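Local coordinates for protein putative N-acetylmuramoyl-L-alanine amidase,autolysin cwp6 (Peptoclostridium difficile, PDB 5J72) that probably cleaves the amide bond between N-acetylmuramic acid and L-alanine in peptidoglycan as a zinc-dependent autolysin, held at the cell wall by CWB2 modules, at residues A20-T34 against A46-G59. Sequence-based numbering, arbitrary orientation.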
ATOM      1  N   ALA A  20      10.028   9.038  21.080  1.00 20.80           N
ATOM      2  CA  ALA A  20       9.278   9.407  22.292  1.00 20.40           C
ATOM      3  C   ALA A  20       9.434  10.888  22.549  1.00 22.19           C
ATOM      4  O   ALA A  20      10.526  11.457  22.385  1.00 22.17           O
ATOM      5  CB  ALA A  20       9.814   8.660  23.514  1.00 18.65           C
ATOM      6  N   SER A  21       8.366  11.497  22.977  1.00 22.52           N
ATOM      7  CA  SER A  21       8.370  12.904  23.286  1.00 26.08           C
ATOM      8  C   SER A  21       7.602  13.103  24.609  1.00 25.60           C
ATOM      9  O   SER A  21       6.448  12.644  24.717  1.00 27.82           O
ATOM     10  CB  SER A  21       7.689  13.643  22.124  1.00 29.49           C
ATOM     11  OG  SER A  21       7.400  14.984  22.467  1.00 37.93           O
ATOM     12  N   VAL A  22       8.231  13.741  25.604  1.00 21.91           N
ATOM     13  CA  VAL A  22       7.604  14.067  26.867  1.00 21.90           C
ATOM     14  C   VAL A  22       7.579  15.603  27.071  1.00 23.33           C
ATOM     15  O   VAL A  22       8.615  16.267  26.958  1.00 21.15           O
ATOM     16  CB  VAL A  22       8.325  13.392  28.033  1.00 21.46           C
ATOM     17  CG1 VAL A  22       7.673  13.787  29.346  1.00 22.05           C
ATOM     18  CG2 VAL A  22       8.248  11.868  27.860  1.00 22.30           C
ATOM     19  N   LYS A  23       6.405  16.147  27.386  1.00 22.34           N
ATOM     20  CA  LYS A  23       6.283  17.590  27.566  1.00 21.55           C
ATOM     21  C   LYS A  23       5.802  17.861  28.958  1.00 23.38           C
ATOM     22  O   LYS A  23       4.809  17.229  29.367  1.00 24.53           O
ATOM     23  CB  LYS A  23       5.255  18.123  26.536  1.00 25.34           C
ATOM     24  CG  LYS A  23       5.215  19.673  26.490  1.00 39.38           C
ATOM     25  CD  LYS A  23       4.477  20.137  25.197  1.00 46.29           C
ATOM     26  CE  LYS A  23       5.301  21.100  24.381  1.00 53.42           C
ATOM     27  NZ  LYS A  23       5.715  22.269  25.197  1.00 57.92           N
ATOM     28  N   PHE A  24       6.475  18.731  29.706  1.00 22.59           N
ATOM     29  CA  PHE A  24       6.043  19.079  31.064  1.00 23.51           C
ATOM     30  C   PHE A  24       5.520  20.528  31.075  1.00 26.10           C
ATOM     31  O   PHE A  24       6.136  21.368  30.425  1.00 26.63           O
ATOM     32  CB  PHE A  24       7.201  19.096  32.098  1.00 23.65           C
ATOM     33  CG  PHE A  24       7.652  17.716  32.502  1.00 26.87           C
ATOM     34  CD1 PHE A  24       8.450  16.957  31.656  1.00 29.35           C
ATOM     35  CD2 PHE A  24       7.310  17.192  33.738  1.00 28.99           C
ATOM     36  CE1 PHE A  24       8.904  15.699  32.052  1.00 29.85           C
ATOM     37  CE2 PHE A  24       7.774  15.911  34.145  1.00 30.42           C
ATOM     38  CZ  PHE A  24       8.567  15.185  33.292  1.00 26.78           C
ATOM     39  N   LYS A  25       4.462  20.794  31.809  1.00 28.96           N
ATOM     40  CA  LYS A  25       3.969  22.170  31.936  1.00 37.19           C
ATOM     41  C   LYS A  25       5.070  22.977  32.682  1.00 35.17           C
ATOM     42  O   LYS A  25       5.404  24.105  32.317  1.00 34.82           O
ATOM     43  CB  LYS A  25       2.670  22.189  32.757  1.00 38.52           C
ATOM     44  CG  LYS A  25       2.262  23.656  33.080  1.00 47.45           C
ATOM     45  CD  LYS A  25       1.171  24.127  32.167  1.00 53.76           C
ATOM     46  CE  LYS A  25       0.795  25.546  32.523  1.00 60.43           C
ATOM     47  N   GLU A  26       5.640  22.371  33.708  1.00 28.38           N
ATOM     48  CA  GLU A  26       6.671  22.996  34.503  1.00 28.83           C
ATOM     49  C   GLU A  26       8.035  23.111  33.771  1.00 33.54           C
ATOM     50  O   GLU A  26       8.413  22.205  33.014  1.00 31.69           O
ATOM     51  CB  GLU A  26       6.854  22.180  35.775  1.00 28.14           C
ATOM     52  CG  GLU A  26       7.809  22.844  36.765  1.00 33.05           C
ATOM     53  CD  GLU A  26       8.081  21.979  38.013  1.00 38.25           C
ATOM     54  OE1 GLU A  26       8.819  22.442  38.876  1.00 45.76           O
ATOM     55  OE2 GLU A  26       7.581  20.859  38.127  1.00 33.97           O
ATOM     56  N   LYS A  27       8.768  24.223  33.971  1.00 31.10           N
ATOM     57  CA  LYS A  27      10.124  24.376  33.402  1.00 34.21           C
ATOM     58  C   LYS A  27      11.024  23.648  34.427  1.00 35.63           C
ATOM     59  O   LYS A  27      11.049  23.990  35.608  1.00 34.15           O
ATOM     60  CB  LYS A  27      10.510  25.880  33.226  1.00 37.52           C
ATOM     61  N   LEU A  28      11.738  22.602  33.982  1.00 33.98           N
ATOM     62  CA  LEU A  28      12.498  21.776  34.933  1.00 32.55           C
ATOM     63  C   LEU A  28      13.935  22.152  35.134  1.00 32.83           C
ATOM     64  O   LEU A  28      14.546  21.632  36.081  1.00 35.34           O
ATOM     65  CB  LEU A  28      12.451  20.306  34.451  1.00 29.65           C
ATOM     66  CG  LEU A  28      11.018  19.744  34.229  1.00 26.19           C
ATOM     67  CD1 LEU A  28      11.101  18.256  33.765  1.00 26.65           C
ATOM     68  CD2 LEU A  28      10.167  19.826  35.520  1.00 27.09           C
ATOM     69  N   ASN A  29      14.497  22.985  34.293  1.00 30.95           N
ATOM     70  CA  ASN A  29      15.916  23.318  34.449  1.00 35.68           C
ATOM     71  C   ASN A  29      16.757  22.039  34.311  1.00 33.83           C
ATOM     72  O   ASN A  29      17.606  21.734  35.138  1.00 33.33           O
ATOM     73  CB  ASN A  29      16.182  23.994  35.807  1.00 38.76           C
ATOM     74  CG  ASN A  29      17.604  24.542  35.898  1.00 50.41           C
ATOM     75  OD1 ASN A  29      18.221  24.893  34.881  1.00 50.08           O
ATOM     76  ND2 ASN A  29      18.204  24.631  37.091  1.00 53.83           N
ATOM     77  N   ALA A  30      16.526  21.296  33.250  1.00 31.24           N
ATOM     78  CA  ALA A  30      17.265  20.044  33.061  1.00 28.45           C
ATOM     79  C   ALA A  30      17.365  19.781  31.585  1.00 26.50           C
ATOM     80  O   ALA A  30      16.371  19.889  30.861  1.00 26.59           O
ATOM     81  CB  ALA A  30      16.512  18.903  33.758  1.00 24.50           C
ATOM     82  N   ASP A  31      18.555  19.411  31.130  1.00 24.70           N
ATOM     83  CA  ASP A  31      18.773  19.143  29.732  1.00 26.52           C
ATOM     84  C   ASP A  31      18.212  17.803  29.235  1.00 25.82           C
ATOM     85  O   ASP A  31      18.092  17.608  28.029  1.00 23.50           O
ATOM     86  CB  ASP A  31      20.269  19.122  29.431  1.00 31.31           C
ATOM     87  CG  ASP A  31      20.922  20.480  29.596  1.00 44.88           C
ATOM     88  OD1 ASP A  31      20.206  21.508  29.470  1.00 48.84           O
ATOM     89  OD2 ASP A  31      22.136  20.512  29.853  1.00 49.61           O
ATOM     90  N   SER A  32      17.881  16.871  30.148  1.00 23.87           N
ATOM     91  CA  SER A  32      17.360  15.575  29.690  1.00 21.11           C
ATOM     92  C   SER A  32      16.601  14.912  30.802  1.00 20.58           C
ATOM     93  O   SER A  32      16.718  15.339  31.966  1.00 19.11           O
ATOM     94  CB  SER A  32      18.502  14.642  29.275  1.00 21.59           C
ATOM     95  OG  SER A  32      19.242  14.244  30.425  1.00 21.18           O
ATOM     96  N   ILE A  33      15.816  13.896  30.452  1.00 20.04           N
ATOM     97  CA  ILE A  33      15.098  13.036  31.414  1.00 18.77           C
ATOM     98  C   ILE A  33      15.332  11.609  30.966  1.00 17.80           C
ATOM     99  O   ILE A  33      15.646  11.372  29.804  1.00 19.93           O
ATOM    100  CB  ILE A  33      13.591  13.285  31.483  1.00 18.19           C
ATOM    101  CG1 ILE A  33      12.952  12.982  30.095  1.00 19.13           C
ATOM    102  CG2 ILE A  33      13.337  14.780  31.924  1.00 21.76           C
ATOM    103  CD1 ILE A  33      11.427  13.225  30.175  1.00 19.00           C
ATOM    104  N   THR A  34      15.170  10.649  31.880  1.00 20.08           N
ATOM    105  CA  THR A  34      15.347   9.252  31.577  1.00 18.39           C
ATOM    106  C   THR A  34      14.086   8.507  31.956  1.00 17.89           C
ATOM    107  O   THR A  34      13.619   8.612  33.078  1.00 19.61           O
ATOM    108  CB  THR A  34      16.524   8.685  32.349  1.00 19.97           C
ATOM    109  OG1 THR A  34      17.672   9.407  31.953  1.00 21.25           O
ATOM    110  CG2 THR A  34      16.786   7.196  32.005  1.00 19.59           C
ATOM    111  N   ALA A  46      15.464   4.914  28.300  1.00 18.45           N
ATOM    112  CA  ALA A  46      15.680   5.804  27.150  1.00 20.20           C
ATOM    113  C   ALA A  46      15.914   7.195  27.692  1.00 19.86           C
ATOM    114  O   ALA A  46      15.196   7.634  28.621  1.00 19.50           O
ATOM    115  CB  ALA A  46      14.468   5.818  26.245  1.00 18.45           C
ATOM    116  N   THR A  47      16.909   7.907  27.147  1.00 20.70           N
ATOM    117  CA  THR A  47      17.167   9.275  27.613  1.00 22.30           C
ATOM    118  C   THR A  47      16.640  10.233  26.557  1.00 22.49           C
ATOM    119  O   THR A  47      16.934  10.060  25.383  1.00 23.75           O
ATOM    120  CB  THR A  47      18.665   9.443  27.905  1.00 27.96           C
ATOM    121  OG1 THR A  47      18.874   8.692  29.099  1.00 30.01           O
ATOM    122  CG2 THR A  47      19.064  10.911  28.200  1.00 29.83           C
ATOM    123  N   LEU A  48      15.822  11.221  26.977  1.00 19.37           N
ATOM    124  CA  LEU A  48      15.209  12.177  26.041  1.00 18.24           C
ATOM    125  C   LEU A  48      15.813  13.537  26.326  1.00 20.69           C
ATOM    126  O   LEU A  48      15.841  13.961  27.488  1.00 21.39           O
ATOM    127  CB  LEU A  48      13.667  12.174  26.283  1.00 19.69           C
ATOM    128  CG  LEU A  48      13.029  10.765  26.329  1.00 21.80           C
ATOM    129  CD1 LEU A  48      11.557  10.980  26.408  1.00 18.10           C
ATOM    130  CD2 LEU A  48      13.405   9.913  25.058  1.00 24.14           C
ATOM    131  N   ASN A  49      16.301  14.222  25.290  1.00 21.35           N
ATOM    132  CA  ASN A  49      16.955  15.528  25.452  1.00 21.90           C
ATOM    133  C   ASN A  49      16.035  16.685  25.164  1.00 22.22           C
ATOM    134  O   ASN A  49      15.261  16.626  24.227  1.00 23.10           O
ATOM    135  CB  ASN A  49      18.095  15.581  24.482  1.00 21.50           C
ATOM    136  CG  ASN A  49      19.129  14.556  24.885  1.00 29.20           C
ATOM    137  OD1 ASN A  49      19.337  13.593  24.158  1.00 35.69           O
ATOM    138  ND2 ASN A  49      19.784  14.689  26.026  1.00 27.83           N
ATOM    139  N   TYR A  50      16.158  17.748  25.957  1.00 24.40           N
ATOM    140  CA  TYR A  50      15.326  18.919  25.813  1.00 23.34           C
ATOM    141  C   TYR A  50      15.521  19.616  24.456  1.00 24.93           C
ATOM    142  O   TYR A  50      16.656  19.879  24.045  1.00 27.23           O
ATOM    143  CB  TYR A  50      15.639  19.877  26.948  1.00 25.26           C
ATOM    144  CG  TYR A  50      14.630  21.003  27.011  1.00 28.89           C
ATOM    145  CD1 TYR A  50      13.309  20.763  27.369  1.00 29.04           C
ATOM    146  CD2 TYR A  50      15.003  22.315  26.712  1.00 34.77           C
ATOM    147  CE1 TYR A  50      12.377  21.804  27.434  1.00 36.24           C
ATOM    148  CE2 TYR A  50      14.086  23.362  26.788  1.00 37.07           C
ATOM    149  CZ  TYR A  50      12.783  23.107  27.145  1.00 42.22           C
ATOM    150  OH  TYR A  50      11.916  24.162  27.185  1.00 44.33           O
ATOM    151  N   ASN A  51      14.425  19.927  23.800  1.00 26.72           N
ATOM    152  CA  ASN A  51      14.477  20.602  22.503  1.00 28.94           C
ATOM    153  C   ASN A  51      13.756  21.941  22.730  1.00 32.31           C
ATOM    154  O   ASN A  51      12.545  21.954  22.904  1.00 34.32           O
ATOM    155  CB  ASN A  51      13.833  19.738  21.429  1.00 29.27           C
ATOM    156  CG  ASN A  51      13.713  20.452  20.061  1.00 41.03           C
ATOM    157  OD1 ASN A  51      13.998  21.646  19.946  1.00 41.80           O
ATOM    158  ND2 ASN A  51      13.220  19.815  19.017  1.00 40.62           N
ATOM    159  N   GLU A  52      14.516  23.061  22.762  1.00 38.74           N
ATOM    160  CA  GLU A  52      13.911  24.389  22.979  1.00 47.27           C
ATOM    161  C   GLU A  52      12.977  24.758  21.873  1.00 49.05           C
ATOM    162  O   GLU A  52      11.998  25.437  22.141  1.00 52.51           O
ATOM    163  CB  GLU A  52      14.982  25.459  23.173  1.00 54.10           C
ATOM    164  CG  GLU A  52      15.564  25.271  24.559  1.00 67.10           C
ATOM    165  CD  GLU A  52      15.868  26.557  25.276  1.00 73.44           C
ATOM    166  OE1 GLU A  52      16.821  27.258  24.848  1.00 79.36           O
ATOM    167  OE2 GLU A  52      15.170  26.859  26.276  1.00 78.16           O
ATOM    168  N   LYS A  53      13.202  24.305  20.666  1.00 49.54           N
ATOM    169  CA  LYS A  53      12.245  24.652  19.623  1.00 54.54           C
ATOM    170  C   LYS A  53      10.852  24.207  20.054  1.00 55.23           C
ATOM    171  O   LYS A  53       9.907  24.969  19.955  1.00 53.46           O
ATOM    172  CB  LYS A  53      12.615  23.939  18.305  1.00 58.92           C
ATOM    173  CG  LYS A  53      11.652  24.208  17.149  1.00 66.55           C
ATOM    174  CD  LYS A  53      12.127  23.517  15.826  1.00 73.94           C
ATOM    175  CE  LYS A  53      12.236  24.509  14.661  1.00 77.94           C
ATOM    176  NZ  LYS A  53      12.018  23.848  13.333  1.00 79.69           N
ATOM    177  N   THR A  54      10.718  22.964  20.558  1.00 49.71           N
ATOM    178  CA  THR A  54       9.404  22.459  20.909  1.00 41.13           C
ATOM    179  C   THR A  54       9.100  22.489  22.409  1.00 37.16           C
ATOM    180  O   THR A  54       7.995  22.103  22.770  1.00 36.64           O
ATOM    181  CB  THR A  54       9.274  21.002  20.397  1.00 40.93           C
ATOM    182  OG1 THR A  54      10.285  20.220  21.075  1.00 38.48           O
ATOM    183  CG2 THR A  54       9.503  20.876  18.878  1.00 38.87           C
ATOM    184  N   ASP A  55      10.041  22.911  23.275  1.00 34.09           N
ATOM    185  CA  ASP A  55       9.785  22.901  24.725  1.00 34.87           C
ATOM    186  C   ASP A  55       9.375  21.431  25.179  1.00 32.62           C
ATOM    187  O   ASP A  55       8.464  21.239  25.978  1.00 29.43           O
ATOM    188  CB  ASP A  55       8.634  23.888  25.055  1.00 38.46           C
ATOM    189  CG  ASP A  55       8.338  23.927  26.536  1.00 46.87           C
ATOM    190  OD1 ASP A  55       7.142  23.953  26.898  1.00 52.58           O
ATOM    191  OD2 ASP A  55       9.296  23.898  27.339  1.00 51.19           O
ATOM    192  N   SER A  56      10.045  20.439  24.633  1.00 28.83           N
ATOM    193  CA  SER A  56       9.725  19.001  24.886  1.00 29.82           C
ATOM    194  C   SER A  56      11.026  18.191  25.046  1.00 29.15           C
ATOM    195  O   SER A  56      12.052  18.617  24.555  1.00 25.06           O
ATOM    196  CB  SER A  56       9.031  18.419  23.658  1.00 32.50           C
ATOM    197  OG  SER A  56       7.641  18.425  23.897  1.00 46.28           O
ATOM    198  N   TYR A  57      10.958  17.039  25.711  1.00 24.53           N
ATOM    199  CA  TYR A  57      12.135  16.173  25.826  1.00 21.25           C
ATOM    200  C   TYR A  57      11.897  15.120  24.704  1.00 20.97           C
ATOM    201  O   TYR A  57      10.834  14.465  24.685  1.00 22.29           O
ATOM    202  CB  TYR A  57      12.170  15.574  27.242  1.00 18.63           C
ATOM    203  CG  TYR A  57      12.555  16.636  28.261  1.00 20.22           C
ATOM    204  CD1 TYR A  57      11.586  17.452  28.854  1.00 24.44           C
ATOM    205  CD2 TYR A  57      13.879  16.836  28.612  1.00 18.97           C
ATOM    206  CE1 TYR A  57      11.942  18.438  29.770  1.00 20.35           C
ATOM    207  CE2 TYR A  57      14.245  17.815  29.521  1.00 20.09           C
ATOM    208  CZ  TYR A  57      13.278  18.615  30.090  1.00 25.75           C
ATOM    209  OH  TYR A  57      13.680  19.615  30.946  1.00 25.77           O
ATOM    210  N   GLU A  58      12.858  14.956  23.801  1.00 20.76           N
ATOM    211  CA  GLU A  58      12.663  14.083  22.655  1.00 21.01           C
ATOM    212  C   GLU A  58      13.796  13.093  22.521  1.00 21.80           C
ATOM    213  O   GLU A  58      14.955  13.432  22.806  1.00 21.52           O
ATOM    214  CB  GLU A  58      12.670  14.942  21.343  1.00 23.92           C
ATOM    215  CG  GLU A  58      11.518  15.967  21.294  1.00 30.42           C
ATOM    216  CD  GLU A  58      11.650  16.926  20.092  1.00 45.29           C
ATOM    217  OE1 GLU A  58      10.750  17.769  19.906  1.00 53.03           O
ATOM    218  OE2 GLU A  58      12.656  16.847  19.355  1.00 51.10           O
ATOM    219  N   GLY A  59      13.494  11.889  22.076  1.00 20.33           N
ATOM    220  CA  GLY A  59      14.561  10.925  21.878  1.00 18.71           C
ATOM    221  C   GLY A  59      13.939   9.692  21.296  1.00 23.64           C
ATOM    222  O   GLY A  59      12.770   9.674  20.846  1.00 21.96           O
TER
HETATM  223  O   HOH W   1       8.701  20.023  28.576  1.00 26.30           O
HETATM  224  O   HOH W   2      12.050  21.941  31.180  1.00 32.53           O
HETATM  225  O   HOH W   3      19.078  19.292  25.250  1.00 53.36           O
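Val22 pairs with Tyr57 and Ile33 with Leu48 in two antiparallel ladders, strand 20-24 running beside 56-59 and strand 32-34 beside 46-51, so that each arm of the 46-59 hairpin takes one ladder. Tyr57 N reaches Val22 O at 2.8 Å with an N-H...O angle of 177°; Leu48 N lies 2.8 Å from Ile33 O, and Tyr50 N bonds Asp31 O. A G1 bulge sets Asp55 and Ser56 opposite Asn51.

Apolar packing centres on Tyr57. Ile33 CG2 sits over one ring face, 4.0 Å from the centroid and 13° off its normal, a CH-pi contact; Tyr50 CD1 covers the opposite face near the rim. With Ile33 CG1 set between backbone N and carbonyl carbon (chi1 62°), CD1 reaches Tyr57 CB. Farther along, Leu48 CD1 meets Val22 CG2 at 3.7 Å and also touches Ala20 CB.

Among polar contacts, the buried Tyr57 OH donates to Ala30 O at 2.7 Å, in the ring plane, and accepts from a water bound by Leu28 N. In a more exposed group, Lys23, bent at its far end, makes a salt bridge from NZ to Asp55 OD1 (2.8 Å) and a hydrogen bond to Asp55 O from above the carbonyl plane; Tyr50 OH donates to the anti lone pair of Asp55 OD2, so the carboxylate is held at both oxygens. In the non-hydrogen-bonded pair Thr34-Thr47 the two OG1 atoms share a side-chain hydrogen bond (3.2 Å) in which either may be the donor; Asn81 ND2, from strand 72-82, also hydrogen-bonds Thr34 OG1.

Tyr57, packed on both faces and bonded at its hydroxyl, which should restrict ring rotation, thus bridges the two ladders of this N-terminal beta domain, while the Lys23-Asp55 salt bridge links the turn to strand 20-24.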